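Sulfite dehydrogenase (Paracoccus pantotrophus, PDB 2XTS) oxidises protein-bound sulfane sulfur at a molybdenum cofactor, in complex with a haem c cytochrome subunit that probably takes up the electrons. Local coordinates at residues Q40-L45 / I53-I58; Q137-M142 / Q374-K379; V302-G307 / M338-R343. All coordinates share one frame; numbering follows the deposited sequence.

Contact 1 (Q40-L45 / I53-I58)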
loop_
_atom_site.group_PDB
_atom_site.type_symbol
_atom_site.label_atom_id
_atom_site.label_comp_id
_atom_site.label_asym_id
_atom_site.label_seq_id
_atom_site.Cartn_x
_atom_site.Cartn_y
_atom_site.Cartn_z
ATOM N N GLN A 40 -6.022 12.030 12.060
ATOM C CA GLN A 40 -6.397 13.073 13.007
ATOM C C GLN A 40 -7.775 12.773 13.547
ATOM O O GLN A 40 -8.623 12.222 12.861
ATOM C CB GLN A 40 -6.415 14.436 12.344
ATOM C CG GLN A 40 -5.065 14.945 11.847
ATOM C CD GLN A 40 -4.185 15.537 12.912
ATOM O OE1 GLN A 40 -4.583 15.705 14.056
ATOM N NE2 GLN A 40 -2.987 15.883 12.523
ATOM N N TYR A 41 -8.016 13.265 14.748
ATOM C CA TYR A 41 -9.236 13.058 15.505
ATOM C C TYR A 41 -9.813 14.423 15.876
ATOM O O TYR A 41 -9.062 15.290 16.326
ATOM C CB TYR A 41 -8.885 12.241 16.747
ATOM C CG TYR A 41 -9.994 12.086 17.750
ATOM C CD1 TYR A 41 -11.179 11.462 17.423
ATOM C CD2 TYR A 41 -9.827 12.529 19.038
ATOM C CE1 TYR A 41 -12.184 11.314 18.353
ATOM C CE2 TYR A 41 -10.812 12.373 19.976
ATOM C CZ TYR A 41 -11.989 11.774 19.629
ATOM O OH TYR A 41 -12.965 11.631 20.600
ATOM N N VAL A 42 -11.104 14.618 15.621
ATOM C CA VAL A 42 -11.825 15.846 15.981
ATOM C C VAL A 42 -12.794 15.466 17.106
ATOM O O VAL A 42 -13.859 14.894 16.875
ATOM C CB VAL A 42 -12.604 16.451 14.775
ATOM C CG1 VAL A 42 -13.315 17.751 15.188
ATOM C CG2 VAL A 42 -11.696 16.686 13.576
ATOM N N GLU A 43 -12.432 15.796 18.333
ATOM C CA GLU A 43 -13.194 15.274 19.467
ATOM C C GLU A 43 -14.675 15.707 19.494
ATOM O O GLU A 43 -15.569 14.913 19.862
ATOM C CB GLU A 43 -12.517 15.679 20.773
ATOM C CG GLU A 43 -13.190 15.115 22.042
ATOM C CD GLU A 43 -13.091 16.053 23.233
ATOM O OE1 GLU A 43 -14.089 16.183 23.972
ATOM O OE2 GLU A 43 -12.019 16.666 23.425
ATOM N N TRP A 44 -14.960 16.946 19.108
ATOM C CA TRP A 44 -16.327 17.452 19.250
ATOM C C TRP A 44 -17.362 16.759 18.358
ATOM O O TRP A 44 -18.573 16.905 18.564
ATOM C CB TRP A 44 -16.397 18.976 19.077
ATOM C CG TRP A 44 -16.150 19.548 17.697
ATOM C CD1 TRP A 44 -14.967 20.075 17.212
ATOM C CD2 TRP A 44 -17.113 19.723 16.651
ATOM N NE1 TRP A 44 -15.145 20.540 15.934
ATOM C CE2 TRP A 44 -16.451 20.349 15.565
ATOM C CE3 TRP A 44 -18.472 19.425 16.527
ATOM C CZ2 TRP A 44 -17.097 20.653 14.365
ATOM C CZ3 TRP A 44 -19.121 19.736 15.338
ATOM C CH2 TRP A 44 -18.429 20.341 14.268
ATOM N N LEU A 45 -16.916 15.971 17.379
ATOM C CA LEU A 45 -17.851 15.390 16.431
ATOM C C LEU A 45 -18.725 14.295 17.053
ATOM O O LEU A 45 -19.819 14.031 16.547
ATOM C CB LEU A 45 -17.110 14.844 15.203
ATOM C CG LEU A 45 -16.508 15.854 14.227
ATOM C CD1 LEU A 45 -15.815 15.121 13.079
ATOM C CD2 LEU A 45 -17.554 16.798 13.689
ATOM N N ILE A 53 -14.894 8.526 14.680
ATOM C CA ILE A 53 -14.307 8.628 13.360
ATOM C C ILE A 53 -12.939 9.286 13.509
ATOM O O ILE A 53 -12.755 10.185 14.333
ATOM C CB ILE A 53 -15.219 9.522 12.466
ATOM C CG1 ILE A 53 -14.718 9.628 11.030
ATOM C CG2 ILE A 53 -15.449 10.942 13.065
ATOM C CD1 ILE A 53 -14.862 8.389 10.278
ATOM N N ASN A 54 -11.985 8.883 12.665
ATOM C CA ASN A 54 -10.796 9.696 12.443
ATOM C C ASN A 54 -10.598 9.867 10.944
ATOM O O ASN A 54 -11.428 9.384 10.164
ATOM C CB ASN A 54 -9.579 9.174 13.212
ATOM C CG ASN A 54 -9.078 7.834 12.722
ATOM O OD1 ASN A 54 -9.179 7.526 11.538
ATOM N ND2 ASN A 54 -8.461 7.050 13.621
ATOM N N PHE A 55 -9.567 10.607 10.538
ATOM C CA PHE A 55 -9.514 11.118 9.181
ATOM C C PHE A 55 -8.190 10.799 8.501
ATOM O O PHE A 55 -7.130 11.035 9.072
ATOM C CB PHE A 55 -9.708 12.644 9.214
ATOM C CG PHE A 55 -11.048 13.069 9.722
ATOM C CD1 PHE A 55 -11.250 13.284 11.077
ATOM C CD2 PHE A 55 -12.115 13.207 8.853
ATOM C CE1 PHE A 55 -12.510 13.615 11.556
ATOM C CE2 PHE A 55 -13.360 13.574 9.331
ATOM C CZ PHE A 55 -13.549 13.771 10.672
ATOM N N THR A 56 -8.265 10.268 7.285
ATOM C CA THR A 56 -7.080 9.985 6.481
ATOM C C THR A 56 -6.413 11.294 6.041
ATOM O O THR A 56 -7.109 12.216 5.650
ATOM C CB THR A 56 -7.492 9.241 5.183
ATOM O OG1 THR A 56 -8.258 8.082 5.517
ATOM C CG2 THR A 56 -6.301 8.858 4.328
ATOM N N PRO A 57 -5.070 11.369 6.085
ATOM C CA PRO A 57 -4.352 12.593 5.683
ATOM C C PRO A 57 -4.274 12.750 4.170
ATOM O O PRO A 57 -3.185 12.852 3.624
ATOM C CB PRO A 57 -2.969 12.401 6.309
ATOM C CG PRO A 57 -2.775 10.947 6.308
ATOM C CD PRO A 57 -4.137 10.375 6.658
ATOM N N ILE A 58 -5.433 12.859 3.521
ATOM C CA ILE A 58 -5.469 12.962 2.071
ATOM C C ILE A 58 -4.847 14.238 1.511
ATOM O O ILE A 58 -4.582 14.298 0.348
ATOM C CB ILE A 58 -6.897 12.763 1.514
ATOM C CG1 ILE A 58 -7.875 13.822 2.037
ATOM C CG2 ILE A 58 -7.393 11.329 1.779
ATOM C CD1 ILE A 58 -9.142 13.925 1.230
HETATM O O HOH W 1 -13.169 12.811 14.971
#
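F55 presents its ring edge to segment 40-45, where L45 meets it tip to tip: L45 CD1 lies 3.6 Å from F55 CZ, near the ring plane. V42 crosses the same ring obliquely, with V42 CG2 3.8 Å from F55 CE1. F55 CG is anti to its carbonyl carbon, beside the backbone N (chi1 -64°), and Q40 O lies at the ring edge, in its plane, 3.3 Å from F55 CD1. That carbonyl accepts the main-chain bond from F55 N to Q40 O (3.0 Å, 133° at the hydrogen). The return bond from Q40 N to F55 O is weak, and together they make a single antiparallel bridge. Next to it, a water accepts from V42 N at 2.8 Å and donates to I53 O at 2.7 Å, continuing the pairing indirectly. Y41 turns its edge to the same I53 carbonyl. The N54 amide is engaged outside the contact, OD1 accepting from E73 N and ND2 donating to V22 O of the second copy of this protein. Chemically, one sound and one weak main-chain bond plus a bridging water pair the backbones, while V42, L45 and F55 form the apolar side, and the I53 side chain lies about 6 Å from the bound pterin and molybdenum oxide.

Contact 2 (Q137-M142 / Q374-K379)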
loop_
_atom_site.group_PDB
_atom_site.type_symbol
_atom_site.label_atom_id
_atom_site.label_comp_id
_atom_site.label_asym_id
_atom_site.label_seq_id
_atom_site.Cartn_x
_atom_site.Cartn_y
_atom_site.Cartn_z
ATOM N N GLN A 137 -8.306 16.879 4.777
ATOM C CA GLN A 137 -8.257 15.726 5.679
ATOM C C GLN A 137 -9.575 15.630 6.446
ATOM O O GLN A 137 -10.143 14.542 6.634
ATOM C CB GLN A 137 -7.102 15.886 6.671
ATOM C CG GLN A 137 -7.077 14.814 7.732
ATOM C CD GLN A 137 -5.717 14.608 8.354
ATOM O OE1 GLN A 137 -4.908 15.539 8.378
ATOM N NE2 GLN A 137 -5.463 13.403 8.849
ATOM N N TYR A 138 -10.079 16.786 6.890
ATOM C CA TYR A 138 -11.275 16.832 7.744
ATOM C C TYR A 138 -12.570 16.788 6.945
ATOM O O TYR A 138 -13.529 16.140 7.337
ATOM C CB TYR A 138 -11.232 18.085 8.649
ATOM C CG TYR A 138 -9.950 18.145 9.418
ATOM C CD1 TYR A 138 -9.717 17.279 10.470
ATOM C CD2 TYR A 138 -8.947 19.012 9.055
ATOM C CE1 TYR A 138 -8.525 17.291 11.145
ATOM C CE2 TYR A 138 -7.732 19.008 9.708
ATOM C CZ TYR A 138 -7.539 18.158 10.766
ATOM O OH TYR A 138 -6.343 18.116 11.431
ATOM N N THR A 139 -12.622 17.527 5.843
ATOM C CA THR A 139 -13.867 17.642 5.104
ATOM C C THR A 139 -14.082 16.543 4.055
ATOM O O THR A 139 -15.213 16.343 3.610
ATOM C CB THR A 139 -14.012 19.068 4.495
ATOM O OG1 THR A 139 -12.857 19.431 3.737
ATOM C CG2 THR A 139 -14.195 20.096 5.579
ATOM N N GLN A 140 -13.026 15.781 3.706
ATOM C CA GLN A 140 -13.123 14.695 2.745
ATOM C C GLN A 140 -12.375 13.422 3.155
ATOM O O GLN A 140 -12.363 12.472 2.388
ATOM C CB GLN A 140 -12.664 15.162 1.351
ATOM C CG GLN A 140 -13.650 16.044 0.557
ATOM C CD GLN A 140 -13.576 17.525 0.935
ATOM O OE1 GLN A 140 -12.607 17.988 1.523
ATOM N NE2 GLN A 140 -14.581 18.280 0.536
ATOM N N GLY A 141 -11.741 13.410 4.324
ATOM C CA GLY A 141 -10.835 12.329 4.667
ATOM C C GLY A 141 -11.415 11.094 5.336
ATOM O O GLY A 141 -10.666 10.233 5.753
ATOM N N MET A 142 -12.735 10.954 5.404
ATOM C CA MET A 142 -13.341 9.694 5.825
ATOM C C MET A 142 -13.409 8.762 4.602
ATOM O O MET A 142 -14.488 8.377 4.140
ATOM C CB MET A 142 -14.744 9.870 6.428
ATOM C CG MET A 142 -14.904 10.906 7.470
ATOM S SD MET A 142 -16.641 10.843 8.036
ATOM C CE MET A 142 -16.786 12.395 8.914
ATOM N N GLN A 374 -16.368 21.081 -3.776
ATOM C CA GLN A 374 -15.605 21.814 -2.780
ATOM C C GLN A 374 -14.899 23.010 -3.423
ATOM O O GLN A 374 -14.355 22.894 -4.521
ATOM C CB GLN A 374 -14.541 20.871 -2.180
ATOM C CG GLN A 374 -13.613 21.541 -1.174
ATOM C CD GLN A 374 -14.311 22.014 0.089
ATOM O OE1 GLN A 374 -14.300 23.210 0.446
ATOM N NE2 GLN A 374 -14.941 21.099 0.761
ATOM N N THR A 375 -14.902 24.146 -2.740
ATOM C CA THR A 375 -14.207 25.343 -3.187
ATOM C C THR A 375 -13.081 25.666 -2.219
ATOM O O THR A 375 -13.274 25.656 -0.996
ATOM C CB THR A 375 -15.153 26.537 -3.201
ATOM O OG1 THR A 375 -16.318 26.221 -3.975
ATOM C CG2 THR A 375 -14.496 27.793 -3.784
ATOM N N TRP A 376 -11.904 25.965 -2.765
ATOM C CA TRP A 376 -10.810 26.528 -1.976
ATOM C C TRP A 376 -10.547 27.972 -2.403
ATOM O O TRP A 376 -10.351 28.255 -3.598
ATOM C CB TRP A 376 -9.476 25.791 -2.169
ATOM C CG TRP A 376 -9.462 24.335 -1.863
ATOM C CD1 TRP A 376 -8.912 23.379 -2.663
ATOM C CD2 TRP A 376 -9.981 23.635 -0.704
ATOM N NE1 TRP A 376 -9.045 22.148 -2.089
ATOM C CE2 TRP A 376 -9.692 22.273 -0.889
ATOM C CE3 TRP A 376 -10.614 24.029 0.478
ATOM C CZ2 TRP A 376 -10.062 21.308 0.031
ATOM C CZ3 TRP A 376 -10.967 23.073 1.397
ATOM C CH2 TRP A 376 -10.696 21.736 1.172
ATOM N N TRP A 377 -10.519 28.862 -1.426
ATOM C CA TRP A 377 -10.076 30.234 -1.670
ATOM C C TRP A 377 -8.572 30.318 -1.459
ATOM O O TRP A 377 -8.099 30.184 -0.348
ATOM C CB TRP A 377 -10.822 31.191 -0.748
ATOM C CG TRP A 377 -10.466 32.635 -0.894
ATOM C CD1 TRP A 377 -10.080 33.287 -2.014
ATOM C CD2 TRP A 377 -10.537 33.618 0.139
ATOM N NE1 TRP A 377 -9.898 34.633 -1.752
ATOM C CE2 TRP A 377 -10.193 34.862 -0.438
ATOM C CE3 TRP A 377 -10.900 33.577 1.489
ATOM C CZ2 TRP A 377 -10.155 36.043 0.301
ATOM C CZ3 TRP A 377 -10.856 34.763 2.232
ATOM C CH2 TRP A 377 -10.487 35.972 1.631
ATOM N N VAL A 378 -7.840 30.524 -2.554
ATOM C CA VAL A 378 -6.399 30.742 -2.501
ATOM C C VAL A 378 -6.175 32.242 -2.451
ATOM O O VAL A 378 -6.564 32.964 -3.358
ATOM C CB VAL A 378 -5.670 30.141 -3.721
ATOM C CG1 VAL A 378 -4.160 30.400 -3.653
ATOM C CG2 VAL A 378 -5.937 28.643 -3.831
ATOM N N LYS A 379 -5.543 32.690 -1.387
ATOM C CA LYS A 379 -5.302 34.111 -1.148
ATOM C C LYS A 379 -3.951 34.524 -1.728
ATOM O O LYS A 379 -3.125 33.688 -2.071
ATOM C CB LYS A 379 -5.401 34.435 0.349
ATOM C CG LYS A 379 -6.791 34.111 0.901
ATOM C CD LYS A 379 -6.985 34.438 2.368
ATOM C CE LYS A 379 -6.375 33.399 3.263
ATOM N NZ LYS A 379 -6.728 33.659 4.680
#
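The W376 indole has Q374 CG, from its own segment, on one face, 3.7 Å above the ring plane and offset toward the rim. At its edge, near the ring plane, comes the hydroxyl of T139, with T139 OG1 4.1 Å from W376 CH2. These two side chains reach toward each other tip to tip, so the CH2 corner of the benzo ring is what T139 meets. W376 CG is anti to its carbonyl carbon, beside the backbone N (chi1 -58°), and W376 NE1 is hydrogen-bonded to I268 O, which fixes the rotation of the indole. T139 OG1 occupies the crowded position between its backbone N and carbonyl carbon (chi1 52°), which turns it back along the helix to bond G135 O. The two remaining flat groups are the amides of Q140 and Q374, with planes 84° apart and side chains crossing obliquely. Each chain is bent at chi2, and the two amide ends meet; their orientation is uncertain as modelled, and with one turned over the close pair may be a hydrogen bond. The aliphatic part of Q374 adds to the contact, its CB and CG lying against the amide end of Q140. Only 126 Å² is buried, summed over both sides, and the nearest CA atoms, those of T139 and Q374, are 9.1 Å apart: side-chain ends touch while the backbones stay well separated. All four residues involved are buried. Plain packing of this kind, away from the annotated sites, joins the molybdopterin-binding part of the chain to the dimerisation part. V267 of strand 265-270 lies against both Q140 and W376, while strand 375-378 runs between strands 338-346 and 384-389, placing helix 136-140 against this portion of the sheet.

Contact 3 (V302-G307 / M338-R343)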
loop_
_atom_site.group_PDB
_atom_site.type_symbol
_atom_site.label_atom_id
_atom_site.label_comp_id
_atom_site.label_asym_id
_atom_site.label_seq_id
_atom_site.Cartn_x
_atom_site.Cartn_y
_atom_site.Cartn_z
ATOM N N VAL A 302 -11.434 21.197 -13.652
ATOM C CA VAL A 302 -10.931 22.070 -12.615
ATOM C C VAL A 302 -11.233 23.528 -12.991
ATOM O O VAL A 302 -11.072 23.922 -14.159
ATOM C CB VAL A 302 -9.428 21.825 -12.406
ATOM C CG1 VAL A 302 -8.821 22.905 -11.526
ATOM C CG2 VAL A 302 -9.205 20.472 -11.805
ATOM N N SER A 303 -11.695 24.306 -12.020
ATOM C CA SER A 303 -11.883 25.738 -12.192
ATOM C C SER A 303 -10.968 26.487 -11.257
ATOM O O SER A 303 -10.743 26.055 -10.127
ATOM C CB SER A 303 -13.338 26.122 -11.922
ATOM O OG SER A 303 -13.555 27.530 -12.049
ATOM N N LEU A 304 -10.425 27.611 -11.728
ATOM C CA LEU A 304 -9.667 28.517 -10.888
ATOM C C LEU A 304 -10.460 29.738 -10.452
ATOM O O LEU A 304 -9.923 30.565 -9.708
ATOM C CB LEU A 304 -8.407 29.000 -11.629
ATOM C CG LEU A 304 -7.579 27.939 -12.374
ATOM C CD1 LEU A 304 -6.376 28.618 -12.996
ATOM C CD2 LEU A 304 -7.171 26.783 -11.443
ATOM N N ASP A 305 -11.695 29.867 -10.956
ATOM C CA ASP A 305 -12.469 31.092 -10.790
ATOM C C ASP A 305 -13.870 30.823 -10.278
ATOM O O ASP A 305 -14.815 31.540 -10.588
ATOM C CB ASP A 305 -12.454 31.915 -12.092
ATOM C CG ASP A 305 -13.090 31.217 -13.266
ATOM O OD1 ASP A 305 -13.661 30.119 -13.113
ATOM O OD2 ASP A 305 -13.047 31.836 -14.366
ATOM N N GLY A 306 -14.012 29.794 -9.448
ATOM C CA GLY A 306 -15.278 29.523 -8.754
ATOM C C GLY A 306 -16.395 28.972 -9.608
ATOM O O GLY A 306 -17.563 29.094 -9.251
ATOM N N GLY A 307 -16.029 28.376 -10.745
ATOM C CA GLY A 307 -16.984 27.741 -11.626
ATOM C C GLY A 307 -17.448 28.564 -12.811
ATOM O O GLY A 307 -18.318 28.131 -13.530
ATOM N N MET A 338 -7.514 32.896 -6.158
ATOM C CA MET A 338 -8.236 31.925 -6.955
ATOM C C MET A 338 -9.342 31.307 -6.124
ATOM O O MET A 338 -9.270 31.309 -4.889
ATOM C CB MET A 338 -7.317 30.810 -7.485
ATOM C CG MET A 338 -6.164 31.298 -8.344
ATOM S SD MET A 338 -5.163 29.957 -8.994
ATOM C CE MET A 338 -4.305 29.396 -7.518
ATOM N N LEU A 339 -10.365 30.816 -6.814
ATOM C CA LEU A 339 -11.396 29.992 -6.205
ATOM C C LEU A 339 -11.346 28.648 -6.906
ATOM O O LEU A 339 -11.925 28.447 -7.975
ATOM C CB LEU A 339 -12.768 30.647 -6.324
ATOM C CG LEU A 339 -12.975 31.878 -5.441
ATOM C CD1 LEU A 339 -14.213 32.632 -5.925
ATOM C CD2 LEU A 339 -13.063 31.534 -3.951
ATOM N N LEU A 340 -10.639 27.712 -6.283
ATOM C CA LEU A 340 -10.401 26.416 -6.914
ATOM C C LEU A 340 -11.575 25.487 -6.686
ATOM O O LEU A 340 -12.073 25.380 -5.564
ATOM C CB LEU A 340 -9.154 25.735 -6.336
ATOM C CG LEU A 340 -7.821 26.459 -6.417
ATOM C CD1 LEU A 340 -6.757 25.632 -5.746
ATOM C CD2 LEU A 340 -7.461 26.761 -7.865
ATOM N N GLN A 341 -11.974 24.776 -7.736
ATOM C CA GLN A 341 -12.987 23.738 -7.646
ATOM C C GLN A 341 -12.628 22.589 -8.571
ATOM O O GLN A 341 -11.984 22.802 -9.609
ATOM C CB GLN A 341 -14.348 24.267 -8.078
ATOM C CG GLN A 341 -14.916 25.384 -7.239
ATOM C CD GLN A 341 -16.293 25.801 -7.679
ATOM O OE1 GLN A 341 -16.679 25.614 -8.824
ATOM N NE2 GLN A 341 -17.058 26.355 -6.735
ATOM N N SER A 342 -13.072 21.389 -8.212
ATOM C CA SER A 342 -12.998 20.256 -9.089
ATOM C C SER A 342 -14.385 19.636 -9.230
ATOM O O SER A 342 -15.195 19.648 -8.286
ATOM C CB SER A 342 -11.971 19.246 -8.603
ATOM O OG SER A 342 -12.257 18.747 -7.309
ATOM N N ARG A 343 -14.642 19.085 -10.408
ATOM C CA ARG A 343 -15.951 18.506 -10.744
ATOM C C ARG A 343 -15.743 17.188 -11.483
ATOM O O ARG A 343 -15.240 17.187 -12.616
ATOM C CB ARG A 343 -16.743 19.488 -11.606
ATOM C CG ARG A 343 -18.112 19.052 -12.037
ATOM C CD ARG A 343 -18.747 20.166 -12.879
ATOM N NE ARG A 343 -18.085 20.337 -14.176
ATOM C CZ ARG A 343 -18.345 21.315 -15.042
ATOM N NH1 ARG A 343 -19.221 22.267 -14.740
ATOM N NH2 ARG A 343 -17.699 21.367 -16.202
HETATM O O HOH W 2 -19.593 27.687 -7.795
#
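Two antiparallel strands of the E-set-type dimerisation domain pair here, and the first of them ends in an ST turn. The innermost contacts are backbone bonds. S303 N gives a nearly straight bond to Q341 O (2.9 Å, 165° at the hydrogen), and Q341 N returns one to a lone pair of S303 O (3.0 Å). Beyond S303 the regular pairing gives way: L339 N reaches L304 O at 2.9 Å from well above the carbonyl plane, 53° out of it, whereas G306 N approaches L339 O at 2.9 Å in plane and on a lone pair. Two CA-H...O contacts, V302 CA to Q341 O and L340 CA to S303 O, fill in between the bonds. Among the side chains, L304 and L340 lie alongside each other, pointing the same way, with L304 CD2 3.6 Å from L340 CD2; I286 of strand 282-291 packs on both.

The next layer holds the turn in shape. S303 OG, anti to its own backbone N (chi1 179°), accepts from D305 N and from G307 N and donates to N309 O. D305 OD1 bonds N309 N, and both G306 and G307 have positive phi, which favours glycine. V302 and S342 pack on F327 from one face of the sheet; S303 and Q341 face W310 on the other. Q341 extends beyond CG past the turn, and Q341 NE2 bonds T375 OG1 of the adjoining strand. A water accepts from the same Q341 NE2 at 3.1 Å and donates to G306 O at 2.9 Å.

From the N terminus, contact 1 comes first and closes a short loop of seven residues ahead of the rest. Contact 2 opens afterwards and spans 231 residues, bringing helix 136-140 to strand 375-378; contact 3, with 30 residues between its segments, is nested inside that span. Contacts 1 and 2 touch through segments 53-58 and 137-142, where T56 N lies 2.8 Å from G141 O, a probable hydrogen bond. Contacts 2 and 3 share one sheet, since W376 O is 2.8 Å from L340 N across neighbouring strands. Contacts 1 and 3 do not touch, so contact 2 connects the cofactor-side loop with the dimerisation-domain sheet.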